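ABC transporter periplasmic peptide-binding protein (Pseudoalteromonas, PDB 4QFP) probably captures dipeptides in the periplasm and hands them to an ABC transporter for uptake, as a family 5 solute-binding protein. Local coordinates at residues A35-V40 with E413-I418; L60-I65 with S76-D81; K89-T94 with S172-N177; S375-P380 with N408-E413. All coordinates share one frame; numbering follows the deposited sequence.

Interaction 1: residues A35-V40 with E413-I418. With THR (threonine), chain D.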
loop_
_atom_site.group_PDB
_atom_site.type_symbol
_atom_site.label_atom_id
_atom_site.label_comp_id
_atom_site.label_asym_id
_atom_site.label_seq_id
_atom_site.Cartn_x
_atom_site.Cartn_y
_atom_site.Cartn_z
ATOM N N ALA A 35 -5.948 12.076 -10.299
ATOM C CA ALA A 35 -5.511 10.784 -9.786
ATOM C C ALA A 35 -4.752 10.047 -10.879
ATOM O O ALA A 35 -5.026 10.254 -12.054
ATOM C CB ALA A 35 -6.710 9.974 -9.336
ATOM N N GLU A 36 -3.821 9.174 -10.497
ATOM C CA GLU A 36 -2.941 8.538 -11.478
ATOM C C GLU A 36 -3.464 7.245 -12.120
ATOM O O GLU A 36 -2.876 6.749 -13.078
ATOM C CB GLU A 36 -1.540 8.292 -10.894
ATOM C CG GLU A 36 -1.438 7.107 -9.936
ATOM C CD GLU A 36 -1.740 7.489 -8.501
ATOM O OE1 GLU A 36 -2.213 8.620 -8.277
ATOM O OE2 GLU A 36 -1.490 6.674 -7.589
ATOM N N ALA A 37 -4.557 6.687 -11.612
ATOM C CA ALA A 37 -5.067 5.446 -12.194
ATOM C C ALA A 37 -6.504 5.176 -11.765
ATOM O O ALA A 37 -6.993 5.802 -10.833
ATOM C CB ALA A 37 -4.169 4.273 -11.804
ATOM N N ASN A 38 -7.174 4.255 -12.455
ATOM C CA ASN A 38 -8.522 3.843 -12.068
ATOM C C ASN A 38 -8.484 3.175 -10.710
ATOM O O ASN A 38 -7.454 2.613 -10.323
ATOM C CB ASN A 38 -9.098 2.828 -13.062
ATOM C CG ASN A 38 -9.371 3.415 -14.421
ATOM O OD1 ASN A 38 -8.921 2.882 -15.437
ATOM N ND2 ASN A 38 -10.139 4.487 -14.458
ATOM N N PRO A 39 -9.606 3.223 -9.976
ATOM C CA PRO A 39 -9.723 2.314 -8.835
ATOM C C PRO A 39 -10.039 0.946 -9.401
ATOM O O PRO A 39 -10.715 0.871 -10.425
ATOM C CB PRO A 39 -10.934 2.859 -8.075
ATOM C CG PRO A 39 -11.762 3.527 -9.123
ATOM C CD PRO A 39 -10.798 4.074 -10.144
ATOM N N VAL A 40 -9.553 -0.116 -8.771
ATOM C CA VAL A 40 -9.771 -1.452 -9.293
ATOM C C VAL A 40 -10.989 -2.068 -8.622
ATOM O O VAL A 40 -11.451 -3.143 -9.008
ATOM C CB VAL A 40 -8.536 -2.338 -9.081
ATOM C CG1 VAL A 40 -7.362 -1.746 -9.805
ATOM C CG2 VAL A 40 -8.209 -2.456 -7.602
ATOM N N GLU A 413 0.025 -0.359 -18.503
ATOM C CA GLU A 413 -0.872 0.453 -17.687
ATOM C C GLU A 413 -0.796 -0.050 -16.250
ATOM O O GLU A 413 -0.693 -1.256 -16.023
ATOM C CB GLU A 413 -2.300 0.368 -18.221
ATOM C CG GLU A 413 -3.322 1.132 -17.406
ATOM C CD GLU A 413 -4.000 0.275 -16.349
ATOM O OE1 GLU A 413 -4.045 -0.962 -16.517
ATOM O OE2 GLU A 413 -4.500 0.844 -15.353
ATOM N N TRP A 414 -0.843 0.871 -15.287
ATOM C CA TRP A 414 -0.497 0.572 -13.890
ATOM C C TRP A 414 -1.214 -0.636 -13.282
ATOM O O TRP A 414 -0.567 -1.527 -12.700
ATOM C CB TRP A 414 -0.698 1.833 -13.048
ATOM C CG TRP A 414 -0.454 1.736 -11.555
ATOM C CD1 TRP A 414 -1.315 2.142 -10.577
ATOM C CD2 TRP A 414 0.725 1.265 -10.873
ATOM N NE1 TRP A 414 -0.766 1.941 -9.344
ATOM C CE2 TRP A 414 0.485 1.408 -9.489
ATOM C CE3 TRP A 414 1.944 0.719 -11.292
ATOM C CZ2 TRP A 414 1.418 1.025 -8.519
ATOM C CZ3 TRP A 414 2.877 0.350 -10.327
ATOM C CH2 TRP A 414 2.608 0.503 -8.956
ATOM N N ASN A 415 -2.535 -0.682 -13.402
ATOM C CA ASN A 415 -3.272 -1.819 -12.851
ATOM C C ASN A 415 -2.946 -3.105 -13.598
ATOM O O ASN A 415 -2.806 -4.160 -12.992
ATOM C CB ASN A 415 -4.774 -1.548 -12.839
ATOM C CG ASN A 415 -5.145 -0.458 -11.870
ATOM O OD1 ASN A 415 -4.623 -0.408 -10.761
ATOM N ND2 ASN A 415 -6.039 0.433 -12.283
ATOM N N THR A 416 -2.795 -3.014 -14.915
ATOM C CA THR A 416 -2.379 -4.180 -15.680
ATOM C C THR A 416 -1.002 -4.637 -15.221
ATOM O O THR A 416 -0.756 -5.827 -15.078
ATOM C CB THR A 416 -2.347 -3.891 -17.187
ATOM O OG1 THR A 416 -3.636 -3.446 -17.600
ATOM C CG2 THR A 416 -1.987 -5.150 -17.962
ATOM N N PHE A 417 -0.114 -3.675 -14.988
ATOM C CA PHE A 417 1.243 -3.940 -14.544
ATOM C C PHE A 417 1.207 -4.775 -13.268
ATOM O O PHE A 417 1.801 -5.850 -13.194
ATOM C CB PHE A 417 1.949 -2.599 -14.294
ATOM C CG PHE A 417 3.421 -2.713 -13.988
ATOM C CD1 PHE A 417 4.354 -2.752 -15.009
ATOM C CD2 PHE A 417 3.872 -2.730 -12.673
ATOM C CE1 PHE A 417 5.713 -2.842 -14.730
ATOM C CE2 PHE A 417 5.231 -2.818 -12.381
ATOM C CZ PHE A 417 6.152 -2.870 -13.404
ATOM N N ILE A 418 0.495 -4.275 -12.266
ATOM C CA ILE A 418 0.392 -4.964 -10.986
ATOM C C ILE A 418 -0.127 -6.391 -11.186
ATOM O O ILE A 418 0.398 -7.335 -10.612
ATOM C CB ILE A 418 -0.522 -4.181 -10.028
ATOM C CG1 ILE A 418 0.158 -2.876 -9.613
ATOM C CG2 ILE A 418 -0.890 -5.015 -8.819
ATOM C CD1 ILE A 418 1.447 -3.085 -8.852
HETATM N N THR D . 1.276 -0.443 -2.733
HETATM C CA THR D . 2.230 -0.150 -3.794
HETATM C C THR D . 1.953 1.242 -4.365
HETATM O O THR D . 2.749 1.816 -5.128
HETATM C CB THR D . 2.136 -1.185 -4.927
HETATM O OG1 THR D . 0.772 -1.299 -5.344
HETATM C CG2 THR D . 2.627 -2.552 -4.447
HETATM O OXT THR D . 0.900 1.818 -4.075
HETATM O O HOH W 1 -5.380 1.493 -8.808
HETATM O O HOH W 2 -5.480 3.366 -14.832
#
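Ala-37 and Asn-38, in the loop that follows strand 30-35, face the first turn of helix 414-422, with the CA atoms of Ala-37 and Trp-414 6.9 Å apart. The arrangement is a capped helix N-terminus set against a loop beside the dipeptide pocket of a periplasmic binding-protein fold. Asn-415 carries most of the contact: its ND2 donates to Asn-38 O over 3.3 Å in a nearly straight bond (165° at the hydrogen), the acceptor lying close to the amide plane of Asn-415 while the donor stands above the carbonyl plane of Asn-38. A water donates to both Asn-38 O and Asn-415 OD1, closing a small ring that should restrain rotation of the amide. Val-40 sends CG1 against the same amide, 3.2 Å from Asn-415 OD1. A chi1 of 177° swings the Trp-414 indole away from the backbone N, and its CD1 edge meets the methyl of Ala-37 at 3.8 Å. Farther along that ring, CZ2 lies 3.7 Å from O of the bound threonine, and Ile-418 CG1 packs over one face. Glu-413 is the N-cap: its OE2 accepts from Asn-415 N, and a second water links OE2 to Asn-38 N. The other carboxylate oxygen, OE1, is gripped twice by Thr-416, by its backbone N and by OG1, the latter at 2.7 Å from Glu-413 OE1.

Interaction 2: residues L60-I65 with S76-D81; sequences LYDRLI and SELATD
Leu-64 O is central to the innermost shell, accepting from two backbone amides: Ala-79 N at 2.9 Å, in the carbonyl plane and on a lone pair, and Glu-77 N at 3.1 Å, from above that plane. One residue earlier, Arg-63 O takes Leu-78 N at 3.0 Å, so the turn at 77-79 is clasped through main-chain atoms, next to the antiparallel pairing of Ile-65 with Ser-76. A chi1 of -74° turns Leu-78 CG opposite its carbonyl carbon and against Asp-62 CB, 3.7 Å away; Leu-78 also crosses Leu-64 at about a right angle, and the CB atoms of Leu-64 and Ala-79 meet at 4.0 Å. An alanine here would remove CG and both methyls of Leu-78 and is likely to open a gap beside Asp-62 CB. Farther out, a water donates to both Asp-62 OD1 and Glu-77 OE1. Thr-210, Tyr-232 and Trp-233 hold Asp-62, whereas Lys-234 and Ser-66 hold Glu-77. With Asp-62 OD1 and Glu-77 OE1 4.6 Å apart, the bridging water and the lysine probably offset repulsion between like charges, letting both acids sit buried where the loop after helix 50-60 meets the chain leading into strand 79-84, outermost in its sheet.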
loop_
_atom_site.group_PDB
_atom_site.type_symbol
_atom_site.label_atom_id
_atom_site.label_comp_id
_atom_site.label_asym_id
_atom_site.label_seq_id
_atom_site.Cartn_x
_atom_site.Cartn_y
_atom_site.Cartn_z
ATOM N N LEU A 60 -14.974 6.949 1.531
ATOM C CA LEU A 60 -16.270 6.270 1.621
ATOM C C LEU A 60 -16.498 5.528 2.934
ATOM O O LEU A 60 -17.644 5.267 3.300
ATOM C CB LEU A 60 -16.399 5.269 0.468
ATOM C CG LEU A 60 -16.245 5.881 -0.920
ATOM C CD1 LEU A 60 -16.012 4.798 -1.958
ATOM C CD2 LEU A 60 -17.471 6.709 -1.255
ATOM N N TYR A 61 -15.414 5.180 3.630
ATOM C CA TYR A 61 -15.484 4.278 4.785
ATOM C C TYR A 61 -14.859 4.802 6.080
ATOM O O TYR A 61 -14.208 5.842 6.095
ATOM C CB TYR A 61 -14.764 2.975 4.459
ATOM C CG TYR A 61 -15.333 2.218 3.287
ATOM C CD1 TYR A 61 -16.486 1.459 3.424
ATOM C CD2 TYR A 61 -14.704 2.244 2.049
ATOM C CE1 TYR A 61 -17.003 0.753 2.358
ATOM C CE2 TYR A 61 -15.213 1.536 0.967
ATOM C CZ TYR A 61 -16.361 0.790 1.129
ATOM O OH TYR A 61 -16.874 0.085 0.057
ATOM N N ASP A 62 -15.062 4.041 7.156
ATOM C CA ASP A 62 -14.327 4.195 8.418
ATOM C C ASP A 62 -13.813 2.844 8.887
ATOM O O ASP A 62 -14.418 1.809 8.606
ATOM C CB ASP A 62 -15.219 4.756 9.531
ATOM C CG ASP A 62 -15.750 6.147 9.225
ATOM O OD1 ASP A 62 -14.993 7.135 9.357
ATOM O OD2 ASP A 62 -16.941 6.256 8.875
ATOM N N ARG A 63 -12.702 2.861 9.617
ATOM C CA ARG A 63 -12.169 1.679 10.293
ATOM C C ARG A 63 -12.708 1.634 11.720
ATOM O O ARG A 63 -13.354 2.582 12.183
ATOM C CB ARG A 63 -10.646 1.780 10.395
ATOM C CG ARG A 63 -9.891 1.704 9.070
ATOM C CD ARG A 63 -8.535 2.378 9.193
ATOM N NE ARG A 63 -8.642 3.831 9.244
ATOM C CZ ARG A 63 -7.596 4.649 9.275
ATOM N NH1 ARG A 63 -6.366 4.155 9.286
ATOM N NH2 ARG A 63 -7.777 5.960 9.293
ATOM N N LEU A 64 -12.399 0.550 12.426
ATOM C CA LEU A 64 -12.674 0.465 13.857
ATOM C C LEU A 64 -11.719 1.371 14.627
ATOM O O LEU A 64 -12.111 2.010 15.597
ATOM C CB LEU A 64 -12.514 -0.969 14.346
ATOM C CG LEU A 64 -13.500 -2.008 13.818
ATOM C CD1 LEU A 64 -13.057 -3.397 14.246
ATOM C CD2 LEU A 64 -14.891 -1.701 14.331
ATOM N N ILE A 65 -10.460 1.426 14.188
ATOM C CA ILE A 65 -9.470 2.277 14.837
ATOM C C ILE A 65 -8.473 2.834 13.826
ATOM O O ILE A 65 -8.381 2.355 12.691
ATOM C CB ILE A 65 -8.698 1.519 15.931
ATOM C CG1 ILE A 65 -7.902 0.372 15.319
ATOM C CG2 ILE A 65 -9.650 1.015 16.992
ATOM C CD1 ILE A 65 -7.116 -0.433 16.309
ATOM N N SER A 76 -9.653 5.932 18.594
ATOM C CA SER A 76 -11.022 5.487 18.375
ATOM C C SER A 76 -11.572 5.938 17.025
ATOM O O SER A 76 -11.464 7.111 16.661
ATOM C CB SER A 76 -11.917 6.010 19.496
ATOM O OG SER A 76 -13.276 5.763 19.204
ATOM N N GLU A 77 -12.150 5.000 16.273
ATOM C CA GLU A 77 -12.920 5.349 15.077
ATOM C C GLU A 77 -14.364 4.846 15.136
ATOM O O GLU A 77 -15.248 5.562 15.619
ATOM C CB GLU A 77 -12.237 4.840 13.804
ATOM C CG GLU A 77 -10.845 5.454 13.554
ATOM C CD GLU A 77 -10.893 6.944 13.219
ATOM O OE1 GLU A 77 -11.985 7.446 12.889
ATOM O OE2 GLU A 77 -9.839 7.616 13.289
ATOM N N LEU A 78 -14.610 3.623 14.670
ATOM C CA LEU A 78 -15.939 3.018 14.813
ATOM C C LEU A 78 -16.005 2.209 16.113
ATOM O O LEU A 78 -17.092 1.894 16.599
ATOM C CB LEU A 78 -16.325 2.136 13.619
ATOM C CG LEU A 78 -16.691 2.902 12.347
ATOM C CD1 LEU A 78 -17.126 1.914 11.278
ATOM C CD2 LEU A 78 -17.780 3.949 12.610
ATOM N N ALA A 79 -14.849 1.844 16.650
ATOM C CA ALA A 79 -14.778 1.244 17.968
ATOM C C ALA A 79 -14.425 2.364 18.933
ATOM O O ALA A 79 -13.573 3.206 18.622
ATOM C CB ALA A 79 -13.721 0.146 18.012
ATOM N N THR A 80 -15.084 2.393 20.088
ATOM C CA THR A 80 -14.834 3.436 21.084
ATOM C C THR A 80 -13.920 2.923 22.196
ATOM O O THR A 80 -13.528 3.669 23.096
ATOM C CB THR A 80 -16.141 3.928 21.724
ATOM O OG1 THR A 80 -16.838 2.817 22.298
ATOM C CG2 THR A 80 -17.030 4.611 20.692
ATOM N N ASP A 81 -13.563 1.647 22.126
ATOM C CA ASP A 81 -12.768 1.030 23.180
ATOM C C ASP A 81 -12.335 -0.370 22.738
ATOM O O ASP A 81 -13.030 -1.023 21.966
ATOM C CB ASP A 81 -13.608 0.975 24.461
ATOM C CG ASP A 81 -12.839 0.460 25.660
ATOM O OD1 ASP A 81 -11.579 0.518 25.674
ATOM O OD2 ASP A 81 -13.521 0.004 26.609
HETATM O O HOH W 3 -12.575 7.275 10.405
#

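Interaction 3: residues K89-T94 with S172-N177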
loop_
_atom_site.group_PDB
_atom_site.type_symbol
_atom_site.label_atom_id
_atom_site.label_comp_id
_atom_site.label_asym_id
_atom_site.label_seq_id
_atom_site.Cartn_x
_atom_site.Cartn_y
_atom_site.Cartn_z
ATOM N N LYS A 89 -4.818 -13.389 23.218
ATOM C CA LYS A 89 -5.497 -14.194 22.202
ATOM C C LYS A 89 -6.959 -13.791 22.003
ATOM O O LYS A 89 -7.644 -14.327 21.130
ATOM C CB LYS A 89 -5.388 -15.678 22.539
ATOM C CG LYS A 89 -3.957 -16.192 22.555
ATOM C CD LYS A 89 -3.868 -17.578 23.164
ATOM C CE LYS A 89 -4.476 -18.625 22.252
ATOM N NZ LYS A 89 -4.378 -19.989 22.851
ATOM N N SER A 90 -7.428 -12.845 22.810
ATOM C CA SER A 90 -8.770 -12.291 22.649
ATOM C C SER A 90 -8.721 -10.766 22.651
ATOM O O SER A 90 -8.100 -10.167 23.531
ATOM C CB SER A 90 -9.691 -12.789 23.768
ATOM O OG SER A 90 -9.820 -14.205 23.736
ATOM N N VAL A 91 -9.359 -10.133 21.669
ATOM C CA VAL A 91 -9.476 -8.671 21.653
ATOM C C VAL A 91 -10.931 -8.223 21.490
ATOM O O VAL A 91 -11.596 -8.574 20.516
ATOM C CB VAL A 91 -8.601 -8.027 20.548
ATOM C CG1 VAL A 91 -8.765 -6.499 20.544
ATOM C CG2 VAL A 91 -7.148 -8.402 20.744
ATOM N N THR A 92 -11.419 -7.431 22.437
ATOM C CA THR A 92 -12.819 -7.030 22.446
ATOM C C THR A 92 -13.006 -5.565 22.079
ATOM O O THR A 92 -12.428 -4.679 22.719
ATOM C CB THR A 92 -13.438 -7.268 23.839
ATOM O OG1 THR A 92 -13.347 -8.660 24.163
ATOM C CG2 THR A 92 -14.887 -6.832 23.864
ATOM N N PHE A 93 -13.822 -5.315 21.059
ATOM C CA PHE A 93 -14.127 -3.954 20.628
ATOM C C PHE A 93 -15.537 -3.543 21.024
ATOM O O PHE A 93 -16.509 -4.214 20.667
ATOM C CB PHE A 93 -14.022 -3.821 19.106
ATOM C CG PHE A 93 -12.636 -4.049 18.556
ATOM C CD1 PHE A 93 -12.218 -5.320 18.199
ATOM C CD2 PHE A 93 -11.765 -2.986 18.367
ATOM C CE1 PHE A 93 -10.949 -5.536 17.673
ATOM C CE2 PHE A 93 -10.490 -3.195 17.852
ATOM C CZ PHE A 93 -10.084 -4.475 17.506
ATOM N N THR A 94 -15.652 -2.431 21.743
ATOM C CA THR A 94 -16.948 -1.822 21.973
ATOM C C THR A 94 -17.228 -0.888 20.809
ATOM O O THR A 94 -16.365 -0.103 20.421
ATOM C CB THR A 94 -16.972 -1.035 23.274
ATOM O OG1 THR A 94 -16.626 -1.906 24.356
ATOM C CG2 THR A 94 -18.358 -0.480 23.510
ATOM N N SER A 172 1.748 -9.487 17.810
ATOM C CA SER A 172 1.899 -8.128 18.309
ATOM C C SER A 172 1.532 -7.069 17.267
ATOM O O SER A 172 1.504 -5.874 17.576
ATOM C CB SER A 172 3.306 -7.907 18.883
ATOM O OG SER A 172 4.299 -8.155 17.913
ATOM N N SER A 173 1.239 -7.505 16.045
ATOM C CA SER A 173 0.867 -6.582 14.970
ATOM C C SER A 173 -0.633 -6.503 14.748
ATOM O O SER A 173 -1.083 -5.763 13.880
ATOM C CB SER A 173 1.513 -7.001 13.651
ATOM O OG SER A 173 1.065 -8.296 13.286
ATOM N N PHE A 174 -1.404 -7.274 15.513
ATOM C CA PHE A 174 -2.840 -7.357 15.276
ATOM C C PHE A 174 -3.547 -5.997 15.239
ATOM O O PHE A 174 -4.226 -5.678 14.261
ATOM C CB PHE A 174 -3.523 -8.314 16.263
ATOM C CG PHE A 174 -5.000 -8.442 16.048
ATOM C CD1 PHE A 174 -5.498 -9.234 15.029
ATOM C CD2 PHE A 174 -5.890 -7.742 16.846
ATOM C CE1 PHE A 174 -6.863 -9.338 14.818
ATOM C CE2 PHE A 174 -7.250 -7.839 16.643
ATOM C CZ PHE A 174 -7.739 -8.640 15.624
ATOM N N LEU A 175 -3.406 -5.183 16.278
ATOM C CA LEU A 175 -4.132 -3.910 16.273
ATOM C C LEU A 175 -3.684 -3.001 15.119
ATOM O O LEU A 175 -4.482 -2.237 14.572
ATOM C CB LEU A 175 -4.024 -3.186 17.615
ATOM C CG LEU A 175 -4.874 -3.654 18.807
ATOM C CD1 LEU A 175 -4.604 -2.751 20.007
ATOM C CD2 LEU A 175 -6.361 -3.642 18.483
ATOM N N ALA A 176 -2.412 -3.098 14.743
ATOM C CA ALA A 176 -1.881 -2.304 13.631
ATOM C C ALA A 176 -2.512 -2.724 12.310
ATOM O O ALA A 176 -2.818 -1.888 11.466
ATOM C CB ALA A 176 -0.373 -2.436 13.554
ATOM N N ASN A 177 -2.706 -4.026 12.134
ATOM C CA ASN A 177 -3.427 -4.530 10.970
ATOM C C ASN A 177 -4.894 -4.078 10.934
ATOM O O ASN A 177 -5.454 -3.831 9.869
ATOM C CB ASN A 177 -3.289 -6.050 10.882
ATOM C CG ASN A 177 -1.899 -6.468 10.435
ATOM O OD1 ASN A 177 -1.184 -5.679 9.819
ATOM N ND2 ASN A 177 -1.515 -7.706 10.725
#
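Val-91 and Phe-174 overlap side by side, pointing in opposing senses, the valine reaching from its strand with CB and CG2 and the phenylalanine from its helix with CD2 and CE2 of its ring, which Val-91 CB meets obliquely. Phe-174 CE2 lies 4.1 Å from Val-91 CB. With CG anti to the backbone N, the chi1 of -179° carries the Phe-174 ring out from the first helical turn to Val-91. Phe-93 and Leu-175 form a second pair with the same opposed arrangement, in which Phe-93 CZ meets Leu-175 CD2 at 3.9 Å. Here a short helix, 174-178, packs on one face of the four-stranded antiparallel sheet built from strands 79-84, 90-95, 162-167 and 152-159; the alternation of strand 90-95 puts Val-91 and Phe-93 on that face. Purely apolar contacts knit the two pairs together crosswise. Val-91 CG1 approaches Leu-175 CD2 at 4.3 Å, and the two phenylalanines meet edge to edge, Phe-93 CE1 lying 4.5 Å from Phe-174 CE2. Around the four side chains, Phe-165 sets its ring steeply against that of Phe-93, Leu-167 touches Phe-174, and Ile-84 reaches both Val-91 and Leu-175.

Interaction 4: residues S375-P380 with N408-E413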
loop_
_atom_site.group_PDB
_atom_site.type_symbol
_atom_site.label_atom_id
_atom_site.label_comp_id
_atom_site.label_asym_id
_atom_site.label_seq_id
_atom_site.Cartn_x
_atom_site.Cartn_y
_atom_site.Cartn_z
ATOM N N SER A 375 14.809 -8.873 -18.642
ATOM C CA SER A 375 13.840 -7.790 -18.617
ATOM C C SER A 375 13.862 -7.073 -17.267
ATOM O O SER A 375 14.107 -7.679 -16.217
ATOM C CB SER A 375 12.439 -8.327 -18.911
ATOM O OG SER A 375 12.047 -9.272 -17.925
ATOM N N ILE A 376 13.628 -5.769 -17.297
ATOM C CA ILE A 376 13.363 -5.025 -16.080
ATOM C C ILE A 376 12.007 -4.397 -16.266
ATOM O O ILE A 376 11.815 -3.589 -17.179
ATOM C CB ILE A 376 14.393 -3.920 -15.846
ATOM C CG1 ILE A 376 15.783 -4.523 -15.607
ATOM C CG2 ILE A 376 13.987 -3.068 -14.665
ATOM C CD1 ILE A 376 16.839 -3.492 -15.223
ATOM N N TRP A 377 11.057 -4.796 -15.428
ATOM C CA TRP A 377 9.723 -4.237 -15.479
ATOM C C TRP A 377 9.668 -2.916 -14.717
ATOM O O TRP A 377 10.108 -2.820 -13.568
ATOM C CB TRP A 377 8.692 -5.231 -14.934
ATOM C CG TRP A 377 8.433 -6.394 -15.865
ATOM C CD1 TRP A 377 9.365 -7.130 -16.547
ATOM C CD2 TRP A 377 7.157 -6.943 -16.215
ATOM N NE1 TRP A 377 8.746 -8.101 -17.294
ATOM C CE2 TRP A 377 7.390 -8.007 -17.108
ATOM C CE3 TRP A 377 5.838 -6.634 -15.863
ATOM C CZ2 TRP A 377 6.356 -8.761 -17.653
ATOM C CZ3 TRP A 377 4.809 -7.390 -16.406
ATOM C CH2 TRP A 377 5.074 -8.437 -17.291
ATOM N N ALA A 378 9.115 -1.901 -15.372
ATOM C CA ALA A 378 9.113 -0.553 -14.836
ATOM C C ALA A 378 7.704 -0.011 -14.742
ATOM O O ALA A 378 6.938 -0.074 -15.707
ATOM C CB ALA A 378 9.974 0.357 -15.709
ATOM N N MET A 379 7.373 0.532 -13.575
ATOM C CA MET A 379 6.086 1.159 -13.347
ATOM C C MET A 379 5.906 2.370 -14.246
ATOM O O MET A 379 6.837 3.162 -14.452
ATOM C CB MET A 379 5.977 1.579 -11.882
ATOM C CG MET A 379 6.541 0.548 -10.933
ATOM S SD MET A 379 6.494 1.106 -9.239
ATOM C CE MET A 379 7.986 2.096 -9.176
ATOM N N PRO A 380 4.695 2.532 -14.773
ATOM C CA PRO A 380 4.350 3.599 -15.710
ATOM C C PRO A 380 3.936 4.909 -15.022
ATOM O O PRO A 380 3.663 5.891 -15.710
ATOM C CB PRO A 380 3.169 2.996 -16.467
ATOM C CG PRO A 380 2.480 2.142 -15.424
ATOM C CD PRO A 380 3.564 1.620 -14.518
ATOM N N ASN A 408 15.879 -5.357 -21.673
ATOM C CA ASN A 408 14.695 -4.770 -22.290
ATOM C C ASN A 408 13.728 -4.320 -21.200
ATOM O O ASN A 408 13.477 -5.047 -20.243
ATOM C CB ASN A 408 14.019 -5.751 -23.253
ATOM C CG ASN A 408 13.349 -6.905 -22.538
ATOM O OD1 ASN A 408 14.016 -7.761 -21.949
ATOM N ND2 ASN A 408 12.025 -6.949 -22.600
ATOM N N ILE A 409 13.213 -3.103 -21.336
ATOM C CA ILE A 409 12.314 -2.533 -20.348
ATOM C C ILE A 409 10.865 -2.873 -20.704
ATOM O O ILE A 409 10.408 -2.617 -21.826
ATOM C CB ILE A 409 12.471 -1.002 -20.297
ATOM C CG1 ILE A 409 13.920 -0.626 -19.950
ATOM C CG2 ILE A 409 11.496 -0.395 -19.309
ATOM C CD1 ILE A 409 14.234 0.848 -20.131
ATOM N N VAL A 410 10.148 -3.456 -19.746
ATOM C CA VAL A 410 8.745 -3.794 -19.933
ATOM C C VAL A 410 7.841 -2.914 -19.065
ATOM O O VAL A 410 8.067 -2.771 -17.855
ATOM C CB VAL A 410 8.468 -5.269 -19.598
ATOM C CG1 VAL A 410 6.989 -5.576 -19.819
ATOM C CG2 VAL A 410 9.341 -6.194 -20.443
ATOM N N GLU A 411 6.815 -2.345 -19.695
ATOM C CA GLU A 411 5.864 -1.439 -19.050
ATOM C C GLU A 411 4.424 -1.715 -19.487
ATOM O O GLU A 411 4.181 -1.980 -20.662
ATOM C CB GLU A 411 6.169 -0.013 -19.487
ATOM C CG GLU A 411 6.973 0.817 -18.539
ATOM C CD GLU A 411 7.074 2.252 -19.002
ATOM O OE1 GLU A 411 7.761 2.504 -20.016
ATOM O OE2 GLU A 411 6.466 3.125 -18.350
ATOM N N TYR A 412 3.468 -1.605 -18.563
ATOM C CA TYR A 412 2.044 -1.643 -18.913
ATOM C C TYR A 412 1.278 -0.588 -18.129
ATOM O O TYR A 412 1.801 -0.023 -17.179
ATOM C CB TYR A 412 1.416 -3.002 -18.587
ATOM C CG TYR A 412 1.977 -4.161 -19.367
ATOM C CD1 TYR A 412 3.064 -4.871 -18.889
ATOM C CD2 TYR A 412 1.417 -4.550 -20.575
ATOM C CE1 TYR A 412 3.586 -5.934 -19.591
ATOM C CE2 TYR A 412 1.939 -5.616 -21.294
ATOM C CZ TYR A 412 3.027 -6.301 -20.789
ATOM O OH TYR A 412 3.563 -7.367 -21.473
ATOM N N GLU A 413 0.025 -0.359 -18.503
ATOM C CA GLU A 413 -0.872 0.453 -17.687
ATOM C C GLU A 413 -0.796 -0.050 -16.250
ATOM O O GLU A 413 -0.693 -1.256 -16.023
ATOM C CB GLU A 413 -2.300 0.368 -18.221
ATOM C CG GLU A 413 -3.322 1.132 -17.406
ATOM C CD GLU A 413 -4.000 0.275 -16.349
ATOM O OE1 GLU A 413 -4.045 -0.962 -16.517
ATOM O OE2 GLU A 413 -4.500 0.844 -15.353
#
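Ile-376 and Val-410 sit at the middle of a parallel strand pair, in which the main chain provides three hydrogen bonds. Asn-408 O accepts from Ile-376 N, Ile-376 O from Val-410 N, and Val-410 O from Ala-378 N, the last nearly straight at 2.8 Å. Strands 372-377 and 405-410, joined through helix 389-401, form a beta-alpha-beta unit, and the short segments diverge by 30°. Longer CA-H...O contacts accompany these bonds, among them Trp-377 CA to Val-410 O at 3.2 Å. The apolar contacts centre on Trp-377, on the face that also carries Ser-375; its chi1 of -72°, with CG opposite the carbonyl carbon, lays the indole beside Val-410. Val-410 CB makes a CH-pi contact 3.6 Å from the centroid of the five-membered ring of Trp-377, almost on the ring normal, while Val-410 CG1 comes to 3.7 Å from Trp-377 CE2. The six-membered ring meets Tyr-412 obliquely, planes at 43°, and Trp-377 CZ3 lies 3.7 Å from Tyr-412 CE1. Replacing Trp-377 with a serine would strip away both rings and probably leave Val-410 and Tyr-412 without a common partner. Past the end of the pairing, Ala-378 CB touches Ile-409 CG2 at 4.0 Å. Among polar groups, Glu-411 finds its salt bridge outside, with Arg-390 of the crossover helix. The chemistry is therefore divided: directional backbone bonds fix the register, while aromatic and aliphatic packing covers the Trp-377 face.

In the fold
The four contacts form two clusters; interaction 4 lies across the chain's centre from 2 and 3, while 1 and 2 approach to about 8 Å between nearest atoms. Interactions 1 and 4 have centres about 14 Å apart and share Glu-413, where strand 405-410 hands over to helix 414-422; Trp-414 and Phe-417 of that helix pack on Met-379 and Pro-380. Interactions 2 and 3, centres about 13 Å apart, meet through strands 79-84 and 90-95, neighbours in one antiparallel sheet; both centres are about 39 Å from that of 4. Along the chain, interaction 1 encloses 2, 3 and 4 in series. Residues 35-40 and 413-418 thus come together beside the bound threonine, while 2 and 3 build a separate sheet region.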